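Local coordinates for protein NADH kinase POS5 (Saccharomyces cerevisiae, PDB 3AFO) that phosphorylates NADH, and NAD(+) about half as readily, using ATP, acting as a mitochondrial enzyme and key source of the reductant NADPH for antioxidant defence, at residues I46-K49 / T55-A58; L118-L121 / G125-L128; V142-L147 / F152-D157. All coordinates share one frame; numbering follows the deposited sequence. Where two conformers were deposited one is given.

In the fold
The three contacts share one parallel sheet of the ATP-NAD kinase N-terminal domain, whose strands 43-48, 117-122, 142-146 and 156-157 lie side by side in that order. Contact 1 and contact 2, centres about 9 Å apart, are joined where T47 O meets L121 N at 2.9 Å. Contact 2 and contact 3, about 8 Å apart, join where L143 O meets T120 N at 2.9 Å. Contacts 1 and 3, centres about 12 Å apart, touch through A58 CB and L147 CD1 at 3.6 Å. Bound NADH lies against the later two: G125 and L128 sit at its diphosphate and adjoining ribose, F152 and L153 at its adenine.

Contact 1: I46-K49 / T55-A58; sequences ITKK and TREA
The first beta-alpha-beta unit of the parallel sheet turns here, with K48 and K49 at the end of strand 43-48 meeting T55 and R56 in the opening turn of helix 53-69. The polar link is made by T55, whose OG1 donates to K49 O over 2.6 Å. It comes in the plane of the carbonyl, on a lone pair, with a C=O...OG1 angle of 143°. With chi1 at 73°, OG1 stands between the backbone N and carbonyl carbon of T55, facing the strand end, while CG2 turns off beside the backbone N. T52 O is a second carbonyl partner of the same hydroxyl, so its single proton is probably shared between the strand end and the start of the helix.

K48 slants over T55 and then runs along the helix. Its CB packs on T55 OG1, and its CD lies 3.4 Å from T55 O and also touches R56 CA. Farther out, K48 and R56 lie side by side, pointing the same way, with K48 CE 4.0 Å from R56 CB. Their charged ends stay apart, K48 NZ being 6.3 Å from R56 NE. K48 NZ is paired with E84 and R56 NE with D88, and a long, weak ion pair also runs from R56 to E84; these acids probably offset the like charges and let the methylene chains of two basic residues pack together.

Contact 2: L118-L121 / G125-L128; sequences LVTL and GTIL. With NAI (1,4-dihydronicotinamide adenine dinucleotide), chain C.
T120 of strand 117-122 meets T126 and I127 of helix 124-132 through van der Waals contacts alone. The branches of T120 divide the work. OG1 touches I127 CG1 at 3.6 Å, the two side chains crossing at about a right angle; CG2 reaches I127 CA at 3.9 Å and lies against the backbone of T126; CB takes the methyl of T126, 3.9 Å away at CG2. That methyl also rests 3.9 Å from L121 O, so T126 packs on two successive strand residues. L121 joins through its backbone, while its side chain points off the other way, to I46, M59 and F145.

The polar side of T126 faces elsewhere. With chi1 at -43°, CG2 is anti to the backbone N and goes to the strand, whereas OG1 folds back beside that N and is hydrogen-bonded to G123 N. The hydroxyl thus braces the turn between strand and helix, and the methyl seals the interface.

The ligand contacts come from the far side of the helix. G125 N lies 3.2 Å from NAI O1N, at the amino end of the helix, whose dipole would probably favour the phosphate charge. A side-chain carbon on G125 would fall about 2.8 Å from NAI O2N and would probably clash. L128 CD1 packs against the ribose-phosphate junction, 3.6 Å from NAI O5D and as near to C5D, and D124 is hydrogen-bonded to the dinucleotide through OD2. The glycine-rich turn and helix start that follow the strand carry the GGDGT motif of the NAD kinase family, here set against the diphosphate of NADH.

Contact 3: V142-L147 / F152-D157; sequences VLAFAL and FLSPFD. With NAI (1,4-dihydronicotinamide adenine dinucleotide), chain C.
A146 N donates to F156 O over 2.7 Å, with an N-H...O angle of 172° and the donor nearly on the line of the C=O bond. The return bond, F156 N to A144 O, is weak at 3.5 Å and 147°. F156 O also receives a CA-H...O contact from F145. A water extends the polar set beyond the strands, donating to F145 O and hydrogen-bonded at 2.8 Å to S154 OG.

These bonds add strand 156-157 to the parallel sheet as its outermost member in this chain, F145 pairing with F156 and A146 with D157. F145 and F156 stand on one face, where helix 161-169 covers them through H161 and V164; A146 and D157 are on the other.

F145 and F156 cross obliquely. Turned anti to its carbonyl carbon by a chi1 of -66°, the F145 ring sets CD1 against F156 CB at 3.5 Å, with D157 O at the ring edge, 3.6 Å from CD1. Replacing F145 with an alanine would probably open a gap beneath H161 and strip F156 CB of its aromatic neighbour. The F156 ring has A144 O in plane at its edge and P155 CB over one face, offset toward the rim; L143 CD1 reaches F156 CE2 at 3.8 Å, the side chains nearly perpendicular. P155 CD packs on A144 CB at 3.9 Å, and S154 CB on A146 CB.

Upstream, D124 holds F152 N and L153 N by its carboxylate. F152 CB lies 3.3 Å from NAI C2A at the adenine, and the L153 branches approach NAI N6A.

Contact 1: I46-K49 / T55-A58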
loop_
_atom_site.group_PDB
_atom_site.type_symbol
_atom_site.label_atom_id
_atom_site.label_comp_id
_atom_site.label_asym_id
_atom_site.label_seq_id
_atom_site.Cartn_x
_atom_site.Cartn_y
_atom_site.Cartn_z
ATOM N N ILE A 46 -8.571 -33.819 22.473
ATOM C CA ILE A 46 -9.134 -32.496 22.731
ATOM C C ILE A 46 -8.092 -31.588 23.357
ATOM O O ILE A 46 -7.460 -31.947 24.360
ATOM C CB ILE A 46 -10.388 -32.551 23.651
ATOM C CG1 ILE A 46 -11.361 -33.632 23.183
ATOM C CG2 ILE A 46 -11.095 -31.185 23.687
ATOM C CD1 ILE A 46 -12.373 -34.020 24.228
ATOM N N THR A 47 -7.909 -30.416 22.753
ATOM C CA THR A 47 -6.994 -29.407 23.270
ATOM C C THR A 47 -7.760 -28.117 23.523
ATOM O O THR A 47 -8.796 -27.872 22.902
ATOM C CB THR A 47 -5.844 -29.114 22.281
ATOM O OG1 THR A 47 -6.357 -28.424 21.136
ATOM C CG2 THR A 47 -5.201 -30.395 21.830
ATOM N N LYS A 48 -7.250 -27.297 24.436
ATOM C CA LYS A 48 -7.906 -26.028 24.757
ATOM C C LYS A 48 -6.899 -24.917 24.961
ATOM O O LYS A 48 -5.735 -25.162 25.258
ATOM C CB LYS A 48 -8.794 -26.166 25.997
ATOM C CG LYS A 48 -8.041 -26.456 27.295
ATOM C CD LYS A 48 -8.995 -26.492 28.482
ATOM C CE LYS A 48 -8.282 -26.933 29.768
ATOM N NZ LYS A 48 -7.129 -26.048 30.141
ATOM N N LYS A 49 -7.360 -23.685 24.799
ATOM C CA LYS A 49 -6.531 -22.546 25.119
ATOM C C LYS A 49 -6.304 -22.562 26.632
ATOM O O LYS A 49 -7.266 -22.622 27.408
ATOM C CB LYS A 49 -7.194 -21.248 24.661
ATOM C CG LYS A 49 -6.299 -20.022 24.863
ATOM C CD LYS A 49 -6.974 -18.770 24.363
ATOM C CE LYS A 49 -6.256 -17.543 24.875
ATOM N NZ LYS A 49 -7.210 -16.408 24.858
ATOM N N THR A 55 -12.745 -22.216 28.288
ATOM C CA THR A 55 -12.297 -23.404 27.532
ATOM C C THR A 55 -12.128 -24.648 28.418
ATOM O O THR A 55 -12.323 -25.768 27.951
ATOM C CB THR A 55 -11.018 -23.164 26.685
ATOM O OG1 THR A 55 -9.869 -23.080 27.534
ATOM C CG2 THR A 55 -11.140 -21.890 25.836
ATOM N N ARG A 56 -11.759 -24.447 29.681
ATOM C CA ARG A 56 -11.744 -25.535 30.655
ATOM C C ARG A 56 -13.178 -26.021 30.912
ATOM O O ARG A 56 -13.445 -27.227 30.921
ATOM C CB ARG A 56 -11.048 -25.091 31.944
ATOM C CG ARG A 56 -10.932 -26.167 33.028
ATOM C CD ARG A 56 -10.063 -25.671 34.202
ATOM N NE ARG A 56 -10.416 -26.309 35.474
ATOM C CZ ARG A 56 -9.679 -26.252 36.586
ATOM N NH1 ARG A 56 -8.522 -25.590 36.604
ATOM N NH2 ARG A 56 -10.096 -26.868 37.690
ATOM N N GLU A 57 -14.103 -25.077 31.070
ATOM C CA GLU A 57 -15.518 -25.397 31.228
ATOM C C GLU A 57 -16.078 -26.124 30.017
ATOM O O GLU A 57 -16.817 -27.103 30.163
ATOM C CB GLU A 57 -16.328 -24.129 31.502
ATOM C CG GLU A 57 -16.182 -23.613 32.944
ATOM C CD GLU A 57 -16.659 -22.178 33.115
ATOM O OE1 GLU A 57 -17.570 -21.749 32.370
ATOM O OE2 GLU A 57 -16.112 -21.475 33.996
ATOM N N ALA A 58 -15.725 -25.639 28.826
ATOM C CA ALA A 58 -16.170 -26.249 27.572
ATOM C C ALA A 58 -15.613 -27.659 27.403
ATOM O O ALA A 58 -16.327 -28.551 26.939
ATOM C CB ALA A 58 -15.777 -25.383 26.381
#

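Contact 2: L118-L121 / G125-L128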
loop_
_atom_site.group_PDB
_atom_site.type_symbol
_atom_site.label_atom_id
_atom_site.label_comp_id
_atom_site.label_asym_id
_atom_site.label_seq_id
_atom_site.Cartn_x
_atom_site.Cartn_y
_atom_site.Cartn_z
ATOM N N LEU A 118 -8.831 -34.428 15.911
ATOM C CA LEU A 118 -8.393 -33.334 16.758
ATOM C C LEU A 118 -9.553 -32.357 16.947
ATOM O O LEU A 118 -10.117 -31.873 15.970
ATOM C CB LEU A 118 -7.162 -32.622 16.151
ATOM C CG LEU A 118 -6.721 -31.274 16.764
ATOM C CD1 LEU A 118 -6.285 -31.418 18.223
ATOM C CD2 LEU A 118 -5.620 -30.588 15.934
ATOM N N VAL A 119 -9.909 -32.092 18.208
ATOM C CA VAL A 119 -10.927 -31.108 18.552
ATOM C C VAL A 119 -10.248 -29.982 19.339
ATOM O O VAL A 119 -9.609 -30.232 20.353
ATOM C CB VAL A 119 -12.075 -31.720 19.400
ATOM C CG1 VAL A 119 -13.022 -30.625 19.888
ATOM C CG2 VAL A 119 -12.870 -32.778 18.591
ATOM N N THR A 120 -10.382 -28.749 18.854
ATOM C CA THR A 120 -9.782 -27.589 19.515
ATOM C C THR A 120 -10.850 -26.685 20.153
ATOM O O THR A 120 -11.909 -26.441 19.576
ATOM C CB THR A 120 -8.897 -26.763 18.539
ATOM O OG1 THR A 120 -9.708 -26.313 17.462
ATOM C CG2 THR A 120 -7.756 -27.623 17.974
ATOM N N LEU A 121 -10.554 -26.209 21.355
ATOM C CA LEU A 121 -11.450 -25.341 22.095
ATOM C C LEU A 121 -10.712 -24.038 22.444
ATOM O O LEU A 121 -9.924 -23.987 23.383
ATOM C CB LEU A 121 -11.948 -26.058 23.361
ATOM C CG LEU A 121 -12.641 -27.410 23.168
ATOM C CD1 LEU A 121 -12.798 -28.101 24.497
ATOM C CD2 LEU A 121 -13.996 -27.289 22.477
ATOM N N GLY A 125 -4.626 -19.718 17.704
ATOM C CA GLY A 125 -3.453 -20.297 18.356
ATOM C C GLY A 125 -3.676 -21.735 18.821
ATOM O O GLY A 125 -2.761 -22.555 18.772
ATOM N N THR A 126 -4.905 -22.041 19.239
ATOM C CA THR A 126 -5.258 -23.383 19.706
ATOM C C THR A 126 -5.172 -24.403 18.572
ATOM O O THR A 126 -4.570 -25.468 18.742
ATOM C CB THR A 126 -6.658 -23.422 20.357
ATOM O OG1 THR A 126 -6.807 -22.281 21.209
ATOM C CG2 THR A 126 -6.829 -24.703 21.185
ATOM N N ILE A 127 -5.762 -24.068 17.430
ATOM C CA ILE A 127 -5.618 -24.869 16.215
ATOM C C ILE A 127 -4.139 -25.032 15.845
ATOM O O ILE A 127 -3.667 -26.154 15.652
ATOM C CB ILE A 127 -6.376 -24.230 15.032
ATOM C CG1 ILE A 127 -7.861 -24.082 15.369
ATOM C CG2 ILE A 127 -6.195 -25.045 13.758
ATOM C CD1 ILE A 127 -8.662 -23.415 14.275
ATOM N N LEU A 128 -3.412 -23.910 15.754
ATOM C CA LEU A 128 -2.003 -23.918 15.365
ATOM C C LEU A 128 -1.128 -24.861 16.217
ATOM O O LEU A 128 -0.401 -25.700 15.680
ATOM C CB LEU A 128 -1.433 -22.484 15.341
ATOM C CG LEU A 128 -1.991 -21.556 14.247
ATOM C CD1 LEU A 128 -1.263 -20.227 14.299
ATOM C CD2 LEU A 128 -1.861 -22.157 12.856
HETATM P PA NAI C . -1.352 -14.422 18.588
HETATM O O1A NAI C . -2.587 -14.468 19.438
HETATM O O2A NAI C . -0.135 -13.538 19.195
HETATM O O5B NAI C . -1.613 -13.766 17.193
HETATM C C5B NAI C . -2.717 -14.166 16.537
HETATM C C4B NAI C . -3.503 -12.971 16.135
HETATM O O4B NAI C . -3.569 -13.211 14.704
HETATM C C3B NAI C . -4.855 -13.344 16.734
HETATM O O3B NAI C . -5.719 -12.207 16.697
HETATM C C2B NAI C . -5.315 -14.423 15.753
HETATM O O2B NAI C . -6.732 -14.530 15.706
HETATM C C1B NAI C . -4.829 -13.862 14.417
HETATM N N9A NAI C . -4.585 -14.951 13.429
HETATM C C8A NAI C . -3.755 -15.992 13.553
HETATM N N7A NAI C . -3.830 -16.746 12.444
HETATM C C5A NAI C . -4.691 -16.168 11.606
HETATM C C6A NAI C . -5.169 -16.465 10.328
HETATM N N6A NAI C . -4.758 -17.548 9.637
HETATM N N1A NAI C . -6.074 -15.630 9.781
HETATM C C2A NAI C . -6.510 -14.552 10.414
HETATM N N3A NAI C . -6.075 -14.242 11.627
HETATM C C4A NAI C . -5.175 -15.029 12.243
HETATM O O3 NAI C . -0.670 -15.915 18.341
HETATM P PN NAI C . -1.492 -17.169 17.765
HETATM O O1N NAI C . -2.964 -16.942 17.937
HETATM O O2N NAI C . -0.778 -18.347 18.301
HETATM O O5D NAI C . -1.253 -17.144 16.149
HETATM C C5D NAI C . 0.059 -17.141 15.613
HETATM C C4D NAI C . 0.116 -16.199 14.421
HETATM O O4D NAI C . 0.248 -14.861 14.955
HETATM C C3D NAI C . 1.387 -16.345 13.598
HETATM O O3D NAI C . 1.271 -17.427 12.664
HETATM C C2D NAI C . 1.436 -14.977 12.880
HETATM O O2D NAI C . 0.850 -15.092 11.575
HETATM C C1D NAI C . 0.527 -14.088 13.780
HETATM N N1N NAI C . 1.291 -12.882 14.137
HETATM C C2N NAI C . 0.817 -11.665 13.660
HETATM C C3N NAI C . 1.488 -10.484 13.928
HETATM C C7N NAI C . 0.894 -9.161 13.380
HETATM O O7N NAI C . 1.408 -8.068 13.606
HETATM N N7N NAI C . -0.205 -9.298 12.665
HETATM C C4N NAI C . 2.660 -10.525 14.694
HETATM C C5N NAI C . 3.160 -11.750 15.183
HETATM C C6N NAI C . 2.488 -12.942 14.905
#

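Contact 3: V142-L147 / F152-D157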
loop_
_atom_site.group_PDB
_atom_site.type_symbol
_atom_site.label_atom_id
_atom_site.label_comp_id
_atom_site.label_asym_id
_atom_site.label_seq_id
_atom_site.Cartn_x
_atom_site.Cartn_y
_atom_site.Cartn_z
ATOM N N VAL A 142 -9.623 -31.902 11.674
ATOM C CA VAL A 142 -9.632 -30.903 12.751
ATOM C C VAL A 142 -11.016 -30.282 12.918
ATOM O O VAL A 142 -11.572 -29.705 11.978
ATOM C CB VAL A 142 -8.589 -29.777 12.496
ATOM C CG1 VAL A 142 -8.563 -28.777 13.665
ATOM C CG2 VAL A 142 -7.199 -30.368 12.273
ATOM N N LEU A 143 -11.564 -30.414 14.122
ATOM C CA LEU A 143 -12.870 -29.858 14.462
ATOM C C LEU A 143 -12.642 -28.722 15.440
ATOM O O LEU A 143 -12.191 -28.944 16.562
ATOM C CB LEU A 143 -13.786 -30.924 15.101
ATOM C CG LEU A 143 -15.197 -30.456 15.503
ATOM C CD1 LEU A 143 -15.911 -29.762 14.355
ATOM C CD2 LEU A 143 -16.068 -31.598 16.085
ATOM N N ALA A 144 -12.955 -27.505 14.996
ATOM C CA ALA A 144 -12.516 -26.318 15.702
ATOM C C ALA A 144 -13.700 -25.507 16.237
ATOM O O ALA A 144 -14.554 -25.051 15.469
ATOM C CB ALA A 144 -11.624 -25.468 14.789
ATOM N N PHE A 145 -13.747 -25.347 17.557
ATOM C CA PHE A 145 -14.794 -24.551 18.206
ATOM C C PHE A 145 -14.227 -23.276 18.799
ATOM O O PHE A 145 -13.250 -23.311 19.541
ATOM C CB PHE A 145 -15.471 -25.341 19.331
ATOM C CG PHE A 145 -16.261 -26.528 18.855
ATOM C CD1 PHE A 145 -17.505 -26.361 18.265
ATOM C CD2 PHE A 145 -15.770 -27.821 19.041
ATOM C CE1 PHE A 145 -18.250 -27.467 17.839
ATOM C CE2 PHE A 145 -16.504 -28.923 18.627
ATOM C CZ PHE A 145 -17.742 -28.749 18.021
ATOM N N ALA A 146 -14.870 -22.156 18.489
ATOM C CA ALA A 146 -14.435 -20.838 18.955
ATOM C C ALA A 146 -14.946 -20.521 20.356
ATOM O O ALA A 146 -16.160 -20.451 20.591
ATOM C CB ALA A 146 -14.890 -19.776 17.982
ATOM N N LEU A 147 -14.015 -20.335 21.284
ATOM C CA LEU A 147 -14.346 -19.896 22.629
ATOM C C LEU A 147 -13.500 -18.691 22.978
ATOM O O LEU A 147 -12.369 -18.579 22.515
ATOM C CB LEU A 147 -14.104 -21.011 23.645
ATOM C CG LEU A 147 -15.203 -22.077 23.619
ATOM C CD1 LEU A 147 -14.606 -23.460 23.575
ATOM C CD2 LEU A 147 -16.188 -21.906 24.779
ATOM N N PHE A 152 -10.013 -16.172 13.470
ATOM C CA PHE A 152 -10.499 -16.317 12.109
ATOM C C PHE A 152 -10.798 -17.764 11.702
ATOM O O PHE A 152 -11.709 -17.999 10.912
ATOM C CB PHE A 152 -9.490 -15.701 11.132
ATOM C CG PHE A 152 -9.949 -15.687 9.691
ATOM C CD1 PHE A 152 -10.900 -14.758 9.252
ATOM C CD2 PHE A 152 -9.419 -16.585 8.768
ATOM C CE1 PHE A 152 -11.325 -14.721 7.920
ATOM C CE2 PHE A 152 -9.828 -16.565 7.428
ATOM C CZ PHE A 152 -10.791 -15.625 6.997
ATOM N N LEU A 153 -10.038 -18.718 12.242
ATOM C CA LEU A 153 -10.026 -20.094 11.701
ATOM C C LEU A 153 -11.116 -21.053 12.205
ATOM O O LEU A 153 -11.565 -21.916 11.439
ATOM C CB LEU A 153 -8.635 -20.735 11.856
ATOM C CG LEU A 153 -7.465 -19.990 11.178
ATOM C CD1 LEU A 153 -6.134 -20.621 11.537
ATOM C CD2 LEU A 153 -7.632 -19.927 9.662
ATOM N N SER A 154 -11.522 -20.928 13.470
ATOM C CA SER A 154 -12.540 -21.823 14.039
ATOM C C SER A 154 -13.933 -21.504 13.499
ATOM O O SER A 154 -14.479 -20.440 13.801
ATOM C CB SER A 154 -12.545 -21.736 15.568
ATOM O OG SER A 154 -11.249 -21.934 16.112
ATOM N N PRO A 155 -14.526 -22.418 12.704
ATOM C CA PRO A 155 -15.802 -22.072 12.080
ATOM C C PRO A 155 -17.048 -22.248 12.970
ATOM O O PRO A 155 -18.118 -21.776 12.592
ATOM C CB PRO A 155 -15.890 -23.043 10.884
ATOM C CG PRO A 155 -14.579 -23.792 10.854
ATOM C CD PRO A 155 -14.065 -23.742 12.254
ATOM N N PHE A 156 -16.917 -22.930 14.109
ATOM C CA PHE A 156 -18.079 -23.274 14.939
ATOM C C PHE A 156 -18.077 -22.612 16.297
ATOM O O PHE A 156 -17.054 -22.555 16.982
ATOM C CB PHE A 156 -18.173 -24.797 15.151
ATOM C CG PHE A 156 -18.233 -25.579 13.877
ATOM C CD1 PHE A 156 -19.413 -25.649 13.155
ATOM C CD2 PHE A 156 -17.097 -26.217 13.382
ATOM C CE1 PHE A 156 -19.469 -26.353 11.952
ATOM C CE2 PHE A 156 -17.144 -26.914 12.187
ATOM C CZ PHE A 156 -18.334 -26.989 11.478
ATOM N N ASP A 157 -19.252 -22.137 16.685
ATOM C CA ASP A 157 -19.526 -21.726 18.051
ATOM C C ASP A 157 -19.598 -23.001 18.880
ATOM O O ASP A 157 -20.223 -23.960 18.459
ATOM C CB ASP A 157 -20.891 -21.029 18.085
ATOM C CG ASP A 157 -21.138 -20.266 19.374
ATOM O OD1 ASP A 157 -20.782 -20.757 20.476
ATOM O OD2 ASP A 157 -21.721 -19.163 19.283
HETATM P PA NAI C . -1.352 -14.422 18.588
HETATM O O1A NAI C . -2.587 -14.468 19.438
HETATM O O2A NAI C . -0.135 -13.538 19.195
HETATM O O5B NAI C . -1.613 -13.766 17.193
HETATM C C5B NAI C . -2.717 -14.166 16.537
HETATM C C4B NAI C . -3.503 -12.971 16.135
HETATM O O4B NAI C . -3.569 -13.211 14.704
HETATM C C3B NAI C . -4.855 -13.344 16.734
HETATM O O3B NAI C . -5.719 -12.207 16.697
HETATM C C2B NAI C . -5.315 -14.423 15.753
HETATM O O2B NAI C . -6.732 -14.530 15.706
HETATM C C1B NAI C . -4.829 -13.862 14.417
HETATM N N9A NAI C . -4.585 -14.951 13.429
HETATM C C8A NAI C . -3.755 -15.992 13.553
HETATM N N7A NAI C . -3.830 -16.746 12.444
HETATM C C5A NAI C . -4.691 -16.168 11.606
HETATM C C6A NAI C . -5.169 -16.465 10.328
HETATM N N6A NAI C . -4.758 -17.548 9.637
HETATM N N1A NAI C . -6.074 -15.630 9.781
HETATM C C2A NAI C . -6.510 -14.552 10.414
HETATM N N3A NAI C . -6.075 -14.242 11.627
HETATM C C4A NAI C . -5.175 -15.029 12.243
HETATM O O3 NAI C . -0.670 -15.915 18.341
HETATM P PN NAI C . -1.492 -17.169 17.765
HETATM O O1N NAI C . -2.964 -16.942 17.937
HETATM O O2N NAI C . -0.778 -18.347 18.301
HETATM O O5D NAI C . -1.253 -17.144 16.149
HETATM C C5D NAI C . 0.059 -17.141 15.613
HETATM C C4D NAI C . 0.116 -16.199 14.421
HETATM O O4D NAI C . 0.248 -14.861 14.955
HETATM C C3D NAI C . 1.387 -16.345 13.598
HETATM O O3D NAI C . 1.271 -17.427 12.664
HETATM C C2D NAI C . 1.436 -14.977 12.880
HETATM O O2D NAI C . 0.850 -15.092 11.575
HETATM C C1D NAI C . 0.527 -14.088 13.780
HETATM N N1N NAI C . 1.291 -12.882 14.137
HETATM C C2N NAI C . 0.817 -11.665 13.660
HETATM C C3N NAI C . 1.488 -10.484 13.928
HETATM C C7N NAI C . 0.894 -9.161 13.380
HETATM O O7N NAI C . 1.408 -8.068 13.606
HETATM N N7N NAI C . -0.205 -9.298 12.665
HETATM C C4N NAI C . 2.660 -10.525 14.694
HETATM C C5N NAI C . 3.160 -11.750 15.183
HETATM C C6N NAI C . 2.488 -12.942 14.905
HETATM O O HOH W 1 -10.539 -23.806 18.078
#